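Neurotoxin (Clostridium botulinum, PDB 1ZB7) acts as a zinc endopeptidase in the host cytosol, cleaving the synaptobrevins VAMP1, VAMP2 and VAMP3, in VAMP2 at a single Ala-Ala bond. Local coordinates at residues D114-L119 and K320-N325; R302-S307 and N334-V339. All coordinates share one frame; numbering follows the deposited sequence.

Contact 1: residues D114-L119 and K320-N325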
# COMPACT_ATOMS: atom_id res chain seq x y z
N ASP A 114 -6.49 -16.96 28.73
CA ASP A 114 -6.11 -16.17 29.87
C ASP A 114 -6.38 -14.67 29.85
O ASP A 114 -6.24 -14.01 30.94
CB ASP A 114 -4.60 -16.40 30.17
CG ASP A 114 -4.34 -17.77 30.73
OD1 ASP A 114 -5.32 -18.55 31.06
OD2 ASP A 114 -3.13 -18.08 30.82
N ALA A 115 -6.67 -14.07 28.70
CA ALA A 115 -6.70 -12.60 28.57
C ALA A 115 -8.08 -12.05 28.80
O ALA A 115 -8.66 -11.38 27.97
CB ALA A 115 -6.13 -12.13 27.27
N ILE A 116 -8.61 -12.36 29.98
CA ILE A 116 -9.91 -11.87 30.44
C ILE A 116 -9.93 -10.36 30.39
O ILE A 116 -8.99 -9.73 30.83
CB ILE A 116 -10.15 -12.49 31.83
CG1 ILE A 116 -10.75 -13.85 31.69
CG2 ILE A 116 -10.96 -11.68 32.82
CD1 ILE A 116 -9.69 -14.82 31.74
N PRO A 117 -10.96 -9.78 29.80
CA PRO A 117 -11.16 -8.33 29.89
C PRO A 117 -11.21 -7.85 31.35
O PRO A 117 -11.61 -8.59 32.27
CB PRO A 117 -12.50 -8.07 29.17
CG PRO A 117 -12.94 -9.43 28.67
CD PRO A 117 -11.98 -10.46 28.98
N TYR A 118 -10.68 -6.64 31.57
CA TYR A 118 -10.82 -5.95 32.80
C TYR A 118 -12.30 -5.75 33.12
O TYR A 118 -13.12 -5.44 32.25
CB TYR A 118 -10.02 -4.65 32.74
CG TYR A 118 -9.90 -3.93 34.09
CD1 TYR A 118 -8.83 -4.22 34.93
CD2 TYR A 118 -10.84 -2.99 34.50
CE1 TYR A 118 -8.69 -3.56 36.21
CE2 TYR A 118 -10.71 -2.33 35.79
CZ TYR A 118 -9.63 -2.65 36.62
OH TYR A 118 -9.46 -2.11 37.87
N LEU A 119 -12.65 -5.95 34.39
CA LEU A 119 -14.00 -5.62 34.94
C LEU A 119 -14.27 -4.11 35.05
O LEU A 119 -14.35 -3.55 36.12
CB LEU A 119 -14.22 -6.34 36.26
CG LEU A 119 -13.89 -7.81 36.30
CD1 LEU A 119 -14.26 -8.39 37.59
CD2 LEU A 119 -14.61 -8.64 35.16
N LYS A 320 -7.79 -9.43 40.92
CA LYS A 320 -6.47 -8.81 40.98
C LYS A 320 -5.34 -9.75 40.57
O LYS A 320 -4.42 -9.37 39.83
CB LYS A 320 -6.20 -8.21 42.35
CG LYS A 320 -7.01 -6.96 42.63
CD LYS A 320 -6.65 -6.33 43.96
CE LYS A 320 -7.32 -4.92 44.15
NZ LYS A 320 -6.67 -3.89 45.18
N GLN A 321 -5.39 -10.98 41.06
CA GLN A 321 -4.40 -12.00 40.67
C GLN A 321 -4.41 -12.45 39.15
O GLN A 321 -3.40 -12.65 38.50
CB GLN A 321 -4.55 -13.19 41.58
CG GLN A 321 -3.54 -14.29 41.27
CD GLN A 321 -2.08 -13.99 41.69
OE1 GLN A 321 -1.78 -13.77 42.89
NE2 GLN A 321 -1.16 -14.07 40.71
N ILE A 322 -5.59 -12.64 38.65
CA ILE A 322 -5.83 -12.84 37.27
C ILE A 322 -5.19 -11.71 36.39
O ILE A 322 -4.46 -11.98 35.42
CB ILE A 322 -7.35 -12.96 37.04
CG1 ILE A 322 -7.86 -14.29 37.58
CG2 ILE A 322 -7.69 -12.88 35.58
CD1 ILE A 322 -9.40 -14.46 37.41
N TYR A 323 -5.47 -10.46 36.73
CA TYR A 323 -4.93 -9.33 35.98
C TYR A 323 -3.43 -9.19 36.14
O TYR A 323 -2.74 -8.87 35.19
CB TYR A 323 -5.70 -8.02 36.30
CG TYR A 323 -7.14 -8.12 35.87
CD1 TYR A 323 -7.49 -8.61 34.58
CD2 TYR A 323 -8.18 -7.84 36.77
CE1 TYR A 323 -8.72 -8.78 34.27
CE2 TYR A 323 -9.48 -7.96 36.38
CZ TYR A 323 -9.73 -8.44 35.15
OH TYR A 323 -11.00 -8.69 34.77
N LYS A 324 -2.91 -9.38 37.34
CA LYS A 324 -1.46 -9.47 37.54
C LYS A 324 -0.82 -10.49 36.57
O LYS A 324 0.14 -10.19 35.91
CB LYS A 324 -1.18 -9.82 38.98
CG LYS A 324 0.33 -9.91 39.32
CD LYS A 324 0.54 -10.70 40.59
CE LYS A 324 2.04 -10.86 40.86
NZ LYS A 324 2.32 -11.14 42.32
N ASN A 325 -1.39 -11.69 36.48
CA ASN A 325 -0.99 -12.72 35.54
C ASN A 325 -1.18 -12.32 34.10
O ASN A 325 -0.25 -12.47 33.30
CB ASN A 325 -1.72 -14.06 35.76
CG ASN A 325 -1.55 -14.69 37.26
OD1 ASN A 325 -0.77 -14.24 38.11
ND2 ASN A 325 -2.36 -15.78 37.53
O HOH W 1 -4.68 -14.51 33.60

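Contact 2: residues R302-S307 and N334-V339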
# COMPACT_ATOMS: atom_id res chain seq x y z
N ARG A 302 -5.37 1.43 38.53
CA ARG A 302 -6.71 0.99 38.91
C ARG A 302 -6.70 -0.15 39.95
O ARG A 302 -7.43 -0.06 40.97
CB ARG A 302 -7.63 0.62 37.67
CG ARG A 302 -8.20 1.90 37.14
CD ARG A 302 -8.85 1.95 35.74
NE ARG A 302 -10.26 1.71 35.92
CZ ARG A 302 -11.30 2.49 35.65
NH1 ARG A 302 -11.23 3.70 35.10
NH2 ARG A 302 -12.47 1.95 35.90
N LEU A 303 -5.83 -1.15 39.74
CA LEU A 303 -5.77 -2.30 40.57
C LEU A 303 -5.38 -1.88 41.98
O LEU A 303 -5.81 -2.49 42.92
CB LEU A 303 -4.77 -3.34 40.05
CG LEU A 303 -5.21 -4.24 38.90
CD1 LEU A 303 -4.16 -5.31 38.70
CD2 LEU A 303 -6.59 -4.86 39.12
N ASN A 304 -4.55 -0.84 42.09
CA ASN A 304 -4.09 -0.40 43.37
C ASN A 304 -5.15 0.29 44.16
O ASN A 304 -4.90 0.58 45.24
CB ASN A 304 -2.84 0.49 43.23
CG ASN A 304 -1.65 -0.30 42.80
OD1 ASN A 304 -1.67 -1.51 42.93
ND2 ASN A 304 -0.66 0.34 42.20
N ILE A 305 -6.29 0.63 43.59
CA ILE A 305 -7.32 1.31 44.31
C ILE A 305 -8.63 0.62 44.29
O ILE A 305 -9.52 1.11 44.92
CB ILE A 305 -7.57 2.83 43.87
CG1 ILE A 305 -8.02 2.96 42.46
CG2 ILE A 305 -6.33 3.73 44.23
CD1 ILE A 305 -8.03 4.46 42.00
N VAL A 306 -8.74 -0.52 43.63
CA VAL A 306 -9.98 -1.30 43.63
C VAL A 306 -10.16 -1.91 44.92
O VAL A 306 -9.21 -2.42 45.49
CB VAL A 306 -10.06 -2.47 42.44
CG1 VAL A 306 -11.27 -3.45 42.66
CG2 VAL A 306 -10.22 -1.79 41.25
N SER A 307 -11.30 -1.65 45.51
CA SER A 307 -11.60 -2.14 46.90
C SER A 307 -12.97 -2.83 46.95
O SER A 307 -13.29 -3.38 47.98
CB SER A 307 -11.59 -0.98 47.77
OG SER A 307 -12.61 -0.13 47.36
N ASN A 334 3.71 -4.53 49.61
CA ASN A 334 2.46 -3.94 50.13
C ASN A 334 1.28 -4.20 49.40
O ASN A 334 0.23 -3.55 49.69
CB ASN A 334 2.57 -2.45 50.33
CG ASN A 334 3.56 -2.11 51.36
OD1 ASN A 334 3.57 -2.79 52.36
ND2 ASN A 334 4.45 -1.17 51.09
N GLY A 335 1.42 -5.10 48.37
CA GLY A 335 0.37 -5.39 47.55
C GLY A 335 0.23 -4.47 46.34
O GLY A 335 -0.74 -4.64 45.55
N LYS A 336 1.16 -3.49 46.20
CA LYS A 336 1.05 -2.58 45.02
C LYS A 336 1.64 -3.08 43.75
O LYS A 336 2.82 -3.49 43.69
CB LYS A 336 1.62 -1.18 45.34
CG LYS A 336 0.88 -0.53 46.56
CD LYS A 336 -0.69 -0.29 46.35
CE LYS A 336 -1.40 -0.01 47.65
NZ LYS A 336 -1.30 -1.23 48.53
N TYR A 337 0.80 -2.94 42.68
CA TYR A 337 1.15 -3.33 41.36
C TYR A 337 1.82 -2.23 40.59
O TYR A 337 1.49 -1.02 40.73
CB TYR A 337 -0.07 -3.79 40.58
CG TYR A 337 -0.83 -4.89 41.30
CD1 TYR A 337 -0.42 -6.23 41.19
CD2 TYR A 337 -1.90 -4.57 42.16
CE1 TYR A 337 -1.12 -7.23 41.83
CE2 TYR A 337 -2.60 -5.59 42.87
CZ TYR A 337 -2.21 -6.92 42.67
OH TYR A 337 -2.94 -7.92 43.28
N SER A 338 2.78 -2.65 39.76
CA SER A 338 3.52 -1.74 38.91
C SER A 338 3.91 -2.49 37.62
O SER A 338 3.75 -3.70 37.51
CB SER A 338 4.72 -1.14 39.64
OG SER A 338 5.75 -2.13 39.75
N VAL A 339 4.29 -1.72 36.60
CA VAL A 339 4.74 -2.23 35.32
C VAL A 339 6.25 -2.22 35.28
O VAL A 339 6.89 -1.15 35.36
CB VAL A 339 4.25 -1.38 34.14
CG1 VAL A 339 4.75 -1.97 32.79
CG2 VAL A 339 2.75 -1.31 34.12
O HOH W 2 -3.13 -3.38 45.04

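Contact 1: residues D114-L119 and K320-N325
Tyr323 reaches from helix 316-327 into the bend of 116-119, and its hydroxyl meets backbone there. Tyr323 OH donates to Pro117 O at 2.6 Å. This donor lies tilted 22° from the carbonyl plane. Leu119 N gives Tyr323 OH a weak bond of 3.2 Å. The phenol oxygen is both donor and acceptor to one loop. Ile116 O lies at the ring edge, in its plane. CD1 of Tyr118 sits over one face, toward the rim, 4.1 Å from Tyr323 CE2. The two rings are inclined at 34°, their centroids 5.2 Å apart. Ile116 CG2 lies 3.9 Å from Tyr323 CE1 and also touches Ile322 CG2. Tyr118 CG is anti to the backbone N (chi1 -170°), which swings its ring across that of Tyr323. At the other end of the loop a water bridges Asp114 O and Ile322 O, donating to both at 3.1 Å. Further out, Lys326 NZ bonds Ile116 O, and Leu303 of helix 282-303 packs on both tyrosine rings. The loop pairs by backbone with Phe187 and Ala130. The arrangement is a buried tyrosine of a helix tying down an irregular loop, here the one that follows helix 103-114 in the M27 zinc protease fold.

Contact 2: residues R302-S307 and N334-V339
Asn304 uses both ends of its amide on the backbone of one residue, Tyr337. Asn304 OD1 accepts from Tyr337 N at 2.9 Å with an N-H...O angle of 168°. Asn304 ND2 donates to Tyr337 O, also at 2.9 Å and nearly straight. Both bonds lie in the carbonyl plane of their acceptor, on a lone pair. The pair of bonds fixes the amide against flipping. Asn304 CG is anti to its own carbonyl carbon (chi1 -70°), and a small chi2 turns the amide to meet the strand.

OD1 has further company. A water donates to it and to Gly335 O, the latter at 2.7 Å. Tyr337 CD2 is 3.2 Å from Asn304 OD1, which lies at the ring edge, and the amide and ring planes are only 13° apart.

The contact joins the residues where helix 282-303 gives way to loop to a small antiparallel hairpin, strands 330-331 and 337-338. Ser338 pairs by backbone with Val330 there. In the turn between the strands, Asp332 OD1 accepts from the backbone N of Asn334 and of Lys336.

Leu303 lies against the Tyr337 ring. Leu303 CD1 sits over one face, 4.3 Å from the Tyr337 ring centroid and close to the normal, a CH-pi contact. Leu303 CB meets Tyr337 CD2 at 3.8 Å. Lys320 and Lys324 of helix 316-327 also touch this tyrosine.

Lys336 folds back instead of reaching out. Its chain bends at chi2 and again at chi4, and Lys336 CD comes to lie 3.7 Å from Asn304 CG. The apolar part of the lysine thus crosses over the amide, while NZ turns to Asn334 O in a weak hydrogen bond.

The segments of contacts 1 and 2 alternate along the chain, and the contact centres are 13 Å apart. Helix 316-327, which supplies one side of contact 1, also reaches contact 2. Lys320 is the clearest bridge: its NZ is 3.0 Å from Val306 O, a probable hydrogen bond, and 2.8 Å from Leu303 O. Lys320 CB is 3.4 Å from Tyr337 OH. A second bridge is Tyr118, whose OH packs 3.3 Å from Arg302 CB. Leu303 is shared as well, touching Tyr323 from contact 1 and Tyr337 in contact 2. Contact 1 is buried, whereas contact 2 is at the surface and further from the chain centre, about 30 Å against 19 Å. Neither contact includes a zinc ligand.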